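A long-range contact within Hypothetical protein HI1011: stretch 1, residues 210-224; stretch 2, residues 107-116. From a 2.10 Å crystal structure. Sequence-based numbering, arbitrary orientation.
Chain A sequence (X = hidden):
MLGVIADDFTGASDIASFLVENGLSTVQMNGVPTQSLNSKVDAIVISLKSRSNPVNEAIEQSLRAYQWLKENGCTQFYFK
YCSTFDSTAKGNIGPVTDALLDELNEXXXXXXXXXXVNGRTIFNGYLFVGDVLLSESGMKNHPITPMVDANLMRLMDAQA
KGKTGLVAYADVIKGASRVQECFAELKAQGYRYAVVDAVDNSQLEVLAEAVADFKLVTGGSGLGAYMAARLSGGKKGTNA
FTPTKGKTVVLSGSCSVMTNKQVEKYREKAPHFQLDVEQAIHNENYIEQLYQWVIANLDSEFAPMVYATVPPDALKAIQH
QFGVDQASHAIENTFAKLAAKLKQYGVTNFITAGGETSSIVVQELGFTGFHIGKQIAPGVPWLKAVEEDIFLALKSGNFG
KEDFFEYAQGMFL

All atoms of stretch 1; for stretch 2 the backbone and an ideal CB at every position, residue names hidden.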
# COMPACT_ATOMS: atom_id res chain seq x y z
N ALA A 210 18.43 16.76 0.57
CA ALA A 210 18.67 17.47 1.82
C ALA A 210 18.53 16.56 3.06
O ALA A 210 19.31 16.66 4.01
CB ALA A 210 17.73 18.68 1.91
N VAL A 211 17.52 15.68 3.05
CA VAL A 211 17.27 14.77 4.16
C VAL A 211 18.01 13.43 4.05
O VAL A 211 17.64 12.45 4.70
CB VAL A 211 15.76 14.49 4.33
CG1 VAL A 211 15.02 15.77 4.67
CG2 VAL A 211 15.19 13.86 3.08
N ALA A 212 19.07 13.39 3.26
CA ALA A 212 19.84 12.17 3.05
C ALA A 212 20.49 11.55 4.29
O ALA A 212 20.88 10.39 4.28
CB ALA A 212 20.90 12.41 2.00
N ASP A 213 20.68 12.36 5.33
CA ASP A 213 21.31 11.86 6.55
C ASP A 213 20.41 11.93 7.78
O ASP A 213 20.88 11.68 8.90
CB ASP A 213 22.63 12.59 6.82
CG ASP A 213 23.70 12.24 5.81
OD1 ASP A 213 23.99 11.04 5.63
OD2 ASP A 213 24.26 13.18 5.19
N PHE A 214 19.16 12.32 7.58
CA PHE A 214 18.19 12.39 8.67
C PHE A 214 17.90 10.97 9.16
O PHE A 214 17.68 10.06 8.36
CB PHE A 214 16.88 13.01 8.17
CG PHE A 214 16.82 14.51 8.30
CD1 PHE A 214 17.88 15.31 7.88
CD2 PHE A 214 15.68 15.12 8.80
CE1 PHE A 214 17.79 16.70 7.95
CE2 PHE A 214 15.58 16.51 8.88
CZ PHE A 214 16.64 17.29 8.46
N LYS A 215 17.90 10.78 10.48
CA LYS A 215 17.62 9.49 11.09
C LYS A 215 16.13 9.18 10.90
O LYS A 215 15.73 8.02 10.86
CB LYS A 215 17.93 9.56 12.59
CG LYS A 215 18.48 8.31 13.19
CD LYS A 215 19.95 8.17 12.88
CE LYS A 215 20.53 6.90 13.49
NZ LYS A 215 19.93 5.64 12.93
N LEU A 216 15.33 10.25 10.84
CA LEU A 216 13.89 10.16 10.66
C LEU A 216 13.27 11.26 9.77
O LEU A 216 13.63 12.43 9.87
CB LEU A 216 13.20 10.22 12.03
CG LEU A 216 11.67 10.35 12.01
CD1 LEU A 216 11.05 9.05 11.49
CD2 LEU A 216 11.15 10.68 13.39
N VAL A 217 12.36 10.86 8.90
CA VAL A 217 11.66 11.80 8.04
C VAL A 217 10.18 11.38 8.01
O VAL A 217 9.86 10.23 8.30
CB VAL A 217 12.23 11.84 6.59
CG1 VAL A 217 13.73 12.15 6.61
CG2 VAL A 217 11.98 10.56 5.87
N THR A 218 9.29 12.32 7.72
CA THR A 218 7.86 12.03 7.67
C THR A 218 7.21 12.61 6.40
O THR A 218 7.77 13.51 5.76
CB THR A 218 7.09 12.57 8.92
OG1 THR A 218 6.73 13.94 8.74
CG2 THR A 218 7.93 12.44 10.19
N GLY A 219 6.10 12.02 5.97
CA GLY A 219 5.42 12.52 4.79
C GLY A 219 4.52 11.51 4.13
O GLY A 219 4.17 10.49 4.73
N GLY A 220 4.06 11.84 2.93
CA GLY A 220 3.22 10.93 2.17
C GLY A 220 4.11 10.03 1.33
O GLY A 220 5.16 9.58 1.80
N SER A 221 3.71 9.75 0.09
CA SER A 221 4.53 8.91 -0.77
C SER A 221 5.52 9.72 -1.61
O SER A 221 6.54 9.19 -2.05
CB SER A 221 3.64 8.09 -1.70
OG SER A 221 2.79 7.23 -0.97
N GLY A 222 5.18 10.98 -1.86
CA GLY A 222 6.04 11.86 -2.65
C GLY A 222 7.50 11.89 -2.27
O GLY A 222 8.36 11.68 -3.13
N LEU A 223 7.81 12.18 -1.02
CA LEU A 223 9.20 12.24 -0.59
C LEU A 223 9.88 10.89 -0.63
O LEU A 223 11.04 10.78 -1.03
CB LEU A 223 9.32 12.82 0.83
CG LEU A 223 10.73 12.80 1.43
CD1 LEU A 223 11.67 13.67 0.60
CD2 LEU A 223 10.69 13.28 2.86
N GLY A 224 9.17 9.87 -0.15
CA GLY A 224 9.70 8.52 -0.12
C GLY A 224 10.15 8.07 -1.48
O GLY A 224 11.15 7.36 -1.59
N UNK A 107 16.04 15.32 17.54
CA UNK A 107 15.16 16.43 17.90
C UNK A 107 14.64 17.27 16.75
O UNK A 107 14.08 18.34 16.96
CB UNK A 107 15.90 17.35 18.87
N UNK A 108 14.78 16.77 15.52
CA UNK A 108 14.31 17.51 14.36
C UNK A 108 13.96 16.56 13.22
O UNK A 108 14.64 15.54 13.02
CB UNK A 108 15.37 18.52 13.91
N UNK A 109 12.92 16.89 12.46
CA UNK A 109 12.51 16.08 11.32
C UNK A 109 11.69 16.97 10.38
O UNK A 109 11.40 18.12 10.72
CB UNK A 109 11.71 14.86 11.77
N UNK A 110 11.36 16.46 9.19
CA UNK A 110 10.56 17.20 8.20
C UNK A 110 9.15 16.65 8.05
O UNK A 110 8.87 15.49 8.37
CB UNK A 110 11.26 17.17 6.84
N UNK A 111 8.26 17.48 7.52
CA UNK A 111 6.87 17.11 7.31
C UNK A 111 6.50 17.46 5.88
O UNK A 111 6.67 18.61 5.46
CB UNK A 111 5.95 17.81 8.31
N UNK A 112 6.02 16.49 5.12
CA UNK A 112 5.62 16.76 3.75
C UNK A 112 4.72 15.73 3.09
O UNK A 112 5.17 14.66 2.69
CB UNK A 112 6.88 16.91 2.90
N UNK A 113 3.41 16.00 3.07
CA UNK A 113 2.43 15.11 2.45
C UNK A 113 2.21 15.41 0.97
O UNK A 113 1.15 15.16 0.40
CB UNK A 113 1.10 15.21 3.19
N UNK A 114 3.24 15.97 0.34
CA UNK A 114 3.27 16.47 -1.03
C UNK A 114 3.78 15.53 -2.12
O UNK A 114 4.70 14.74 -1.93
CB UNK A 114 4.14 17.73 -1.06
N UNK A 115 3.16 15.69 -3.29
CA UNK A 115 3.46 15.01 -4.54
C UNK A 115 2.72 15.79 -5.62
O UNK A 115 1.64 15.43 -6.09
CB UNK A 115 3.05 13.54 -4.51
N UNK A 116 3.26 16.96 -6.00
CA UNK A 116 2.67 17.89 -6.96
C UNK A 116 2.12 17.29 -8.24
O UNK A 116 1.11 17.77 -8.76
CB UNK A 116 3.72 18.93 -7.34

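Position 107 lies beyond the reach of stretch 1, so nothing visible restricts it. It is Asp-107.

At position 108 CA-to-CB points sideways. The ideal CB is 5.4 Å from Phe-214 CE2, so a long apolar or aromatic side chain could reach that ring. The residue is Phe-108. Its CD2 comes within 4.0 Å of Phe-214 CZ. Its backbone O accepts from water 1 (3.2 Å), which in turn accepts from Leu-216 N (3.0 Å).

Position 109 begins a strand running nearly parallel to 216-219, at 9°. The ideal CB is 3.6 Å from Leu-216 O, a carbonyl that can accept a hydrogen bond. A small hydroxyl side chain, Ser or Thr, suits best. The residue is Thr-109, chi1 t. Its OG1 donates to Leu-216 O at 2.8 Å. Its CA meets the edge of the Phe-214 ring, 3.9 Å from CE2.

At position 110 CA-to-CB points sideways. The ideal CB is 4.6 Å from Val-211 CG1 and 4.8 Å from Phe-214 CE2. The surroundings are apolar, and Val, Ile or Leu would be plausible. The residue is Val-110. Its CG1 lies 3.8 Å from both Val-211 CG1 and Phe-214 CE2. Its CG2 is 4.1 Å from Val-217 CB and 4.2 Å from Leu-223 CD2. The backbone O accepts from Thr-218 OG1 (2.7 Å) and, weakly, from Thr-218 N (3.3 Å).

Position 111 points away overall, although its ideal CB is 4.0 Å from Thr-218 OG1. Extended backbone angles favour a beta-branched residue, but many would fit. It is Ile-111, with CG1 3.7 Å from Thr-218 OG1.

At position 112 CB points sideways, 5.2 Å from Leu-223 CB. Val, Thr or another modest side chain with a methyl would suit. The residue is Thr-112; its CG2 packs 3.9 Å from Leu-223 CD2. Its backbone O accepts from Gly-220 N at 3.0 Å. A CB on Gly-219 would clash with this oxygen.

Position 113 points away. Its phi of -89° is compatible with proline among others. It is Pro-113.

Position 114 also points away, so stretch 1 sets no side chain. It is Ala-114. Its O makes a CA-H...O contact with Gly-222 CA (3.3 Å). Water 2 donates to this O (3.0 Å) and accepts from Leu-223 N (2.8 Å).

Position 115 points toward Gly-222, whose CA is 3.9 Å from the ideal CB. An apolar side chain can cover the bare glycine. Leu-115 does so, with CD1 3.8 Å from Gly-222 CA.

Position 116 is out of reach. It is Pro-116.

Stretch 2 (107-116) DFTVITPALP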
# COMPACT_ATOMS: atom_id res chain seq x y z
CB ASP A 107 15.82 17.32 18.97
CG ASP A 107 17.32 17.46 18.79
OD1 ASP A 107 17.74 18.03 17.76
OD2 ASP A 107 18.07 17.00 19.67
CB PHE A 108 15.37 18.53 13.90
CG PHE A 108 14.89 19.49 12.84
CD1 PHE A 108 13.90 20.42 13.13
CD2 PHE A 108 15.41 19.45 11.56
CE1 PHE A 108 13.44 21.30 12.15
CE2 PHE A 108 14.95 20.33 10.57
CZ PHE A 108 13.96 21.25 10.87
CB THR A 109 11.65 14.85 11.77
OG1 THR A 109 11.46 13.96 10.66
CG2 THR A 109 10.28 15.28 12.29
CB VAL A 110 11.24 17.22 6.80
CG1 VAL A 110 12.64 17.76 6.91
CG2 VAL A 110 11.24 15.82 6.19
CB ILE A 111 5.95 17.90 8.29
CG1 ILE A 111 6.21 17.44 9.72
CG2 ILE A 111 4.49 17.81 7.87
CD1 ILE A 111 5.45 18.23 10.74
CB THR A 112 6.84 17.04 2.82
OG1 THR A 112 6.39 17.19 1.46
CG2 THR A 112 7.86 15.91 2.88
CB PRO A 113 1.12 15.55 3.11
CG PRO A 113 1.36 16.98 3.47
CD PRO A 113 2.75 16.92 4.01
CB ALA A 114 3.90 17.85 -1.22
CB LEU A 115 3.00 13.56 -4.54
CG LEU A 115 3.42 12.78 -5.80
CD1 LEU A 115 4.89 13.03 -6.11
CD2 LEU A 115 3.15 11.30 -5.60
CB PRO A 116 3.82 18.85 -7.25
CG PRO A 116 4.53 18.89 -5.95
CD PRO A 116 4.60 17.42 -5.62
O HOH W 1 16.12 12.92 12.00
O HOH W 2 5.70 13.26 0.46
O HOH W 3 2.60 12.28 -1.16
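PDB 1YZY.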